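Local coordinates for toll-like receptor 13 (Mus musculus, PDB 4Z0C), which recognises and binds single-stranded bacterial 23S rRNA and signals through MYD88 and TRAF6 to activate NF-kappa-B and the inflammatory response, at the interface of chains A and B. Residues are numbered along the deposited sequence; one frame, centred on the assembly and turned at random. Chains: chain A/B, Toll-like receptor 13.

The interface of chains A and B. Residues chain A 389, 413-414, 435; chain B 389, 411, 413, 435.
A:Asn435 and B:Asn435 lie face to face where the leucine-rich-repeat ectodomains of two Toll-like receptor chains meet across a two-fold axis, in a small part of what is probably the receptor dimer interface. Their amide planes are 5° apart, with CG of A:Asn435 3.6 Å from CG of B:Asn435. The CB-CG bonds run in opposite directions, so each CB packs against the partner's amide, yet OD1 lies near OD1 and ND2 near ND2. The two amides do not bond to each other. Water joins each amide ND2 to the partner's main-chain O: ND2 of A:Asn435 reaches water 2 at 2.8 Å in a nearly straight bond, and that water also meets the main-chain O of B:Asn435. Water 1 is the twin bridge, lying 2.7 Å from ND2 of B:Asn435 and touching the main-chain O of A:Asn435. On its own side, ND2 of B:Asn435 makes a weak bond to the carbonyl O of B:Trp411.

Next to this pair, A:Val413 presses on B:Trp411. Its CG1 stands off the CE3-CZ3 edge, raised to one side of the ring plane and 3.3 Å from CE3 of B:Trp411, which suggests close packing; the carbonyl O of A:Val413 lies higher on the same side. The indole offers this edge because CD1 nearly eclipses CA (chi2 -6°), swinging the benzo ring out toward chain A. The valine's off-staggered chi1 of 111° sets CG1 by the indole and turns the other branch, CG2, to point at the amide ND2 of B:Asn435, 3.8 Å away.

Against the flank of CG2 of A:Val413 packs the methyl CG2 of B:Thr389, at 3.9 Å. In the twin contact CG2 of A:Thr389 meets CG2 of B:Val413 at 4.1 Å.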
loop_
_atom_site.group_PDB
_atom_site.type_symbol
_atom_site.label_atom_id
_atom_site.label_comp_id
_atom_site.label_asym_id
_atom_site.label_seq_id
_atom_site.Cartn_x
_atom_site.Cartn_y
_atom_site.Cartn_z
ATOM N N THR A 389 13.464 -2.020 19.623
ATOM C CA THR A 389 14.026 -1.671 18.321
ATOM C C THR A 389 15.149 -2.625 17.941
ATOM O O THR A 389 15.481 -2.759 16.764
ATOM C CB THR A 389 14.559 -0.236 18.279
ATOM O OG1 THR A 389 15.647 -0.097 19.203
ATOM C CG2 THR A 389 13.452 0.756 18.610
ATOM N N VAL A 413 14.247 -2.759 14.172
ATOM C CA VAL A 413 14.808 -1.840 13.220
ATOM C C VAL A 413 15.937 -2.551 12.487
ATOM O O VAL A 413 16.281 -2.201 11.368
ATOM C CB VAL A 413 15.271 -0.601 14.014
ATOM C CG1 VAL A 413 16.790 -0.463 14.045
ATOM C CG2 VAL A 413 14.535 0.629 13.560
ATOM N N THR A 414 16.491 -3.588 13.107
ATOM C CA THR A 414 17.579 -4.315 12.471
ATOM C C THR A 414 17.777 -5.693 13.120
ATOM O O THR A 414 17.535 -5.876 14.316
ATOM C CB THR A 414 18.894 -3.488 12.524
ATOM O OG1 THR A 414 19.869 -4.027 11.622
ATOM C CG2 THR A 414 19.444 -3.436 13.935
ATOM N N ASN A 435 9.920 -3.030 11.669
ATOM C CA ASN A 435 10.411 -1.919 10.846
ATOM C C ASN A 435 11.645 -2.337 10.067
ATOM O O ASN A 435 12.559 -1.539 9.893
ATOM C CB ASN A 435 10.807 -0.709 11.715
ATOM C CG ASN A 435 9.640 -0.121 12.494
ATOM O OD1 ASN A 435 8.520 -0.013 11.982
ATOM N ND2 ASN A 435 9.901 0.271 13.735
ATOM N N THR B 389 16.923 6.160 15.686
ATOM C CA THR B 389 15.594 5.698 16.085
ATOM C C THR B 389 14.916 6.708 17.002
ATOM O O THR B 389 13.682 6.727 17.127
ATOM C CB THR B 389 15.673 4.361 16.779
ATOM O OG1 THR B 389 16.582 4.472 17.885
ATOM C CG2 THR B 389 16.234 3.356 15.844
ATOM N N TRP B 411 15.267 6.351 10.993
ATOM C CA TRP B 411 14.521 5.212 11.534
ATOM C C TRP B 411 13.633 5.622 12.699
ATOM O O TRP B 411 13.370 4.818 13.579
ATOM C CB TRP B 411 15.466 4.082 11.987
ATOM C CG TRP B 411 16.280 3.481 10.871
ATOM C CD1 TRP B 411 16.170 3.756 9.534
ATOM C CD2 TRP B 411 17.338 2.518 10.994
ATOM N NE1 TRP B 411 17.087 3.014 8.826
ATOM C CE2 TRP B 411 17.824 2.258 9.697
ATOM C CE3 TRP B 411 17.928 1.859 12.075
ATOM C CZ2 TRP B 411 18.854 1.349 9.452
ATOM C CZ3 TRP B 411 18.960 0.956 11.827
ATOM C CH2 TRP B 411 19.405 0.707 10.533
ATOM N N VAL B 413 11.251 6.290 15.538
ATOM C CA VAL B 413 10.300 5.343 16.078
ATOM C C VAL B 413 9.313 6.074 17.009
ATOM O O VAL B 413 8.180 5.647 17.178
ATOM C CB VAL B 413 11.149 4.294 16.810
ATOM C CG1 VAL B 413 10.992 4.371 18.341
ATOM C CG2 VAL B 413 10.998 2.944 16.212
ATOM N N ASN B 435 9.587 5.712 11.045
ATOM C CA ASN B 435 8.820 4.563 11.548
ATOM C C ASN B 435 7.781 4.988 12.574
ATOM O O ASN B 435 7.528 4.279 13.526
ATOM C CB ASN B 435 9.753 3.553 12.224
ATOM C CG ASN B 435 10.829 3.031 11.292
ATOM O OD1 ASN B 435 10.576 2.776 10.119
ATOM N ND2 ASN B 435 12.050 2.884 11.813
HETATM O O HOH W 1 13.387 1.260 10.140
HETATM O O HOH W 2 8.032 1.797 15.154
#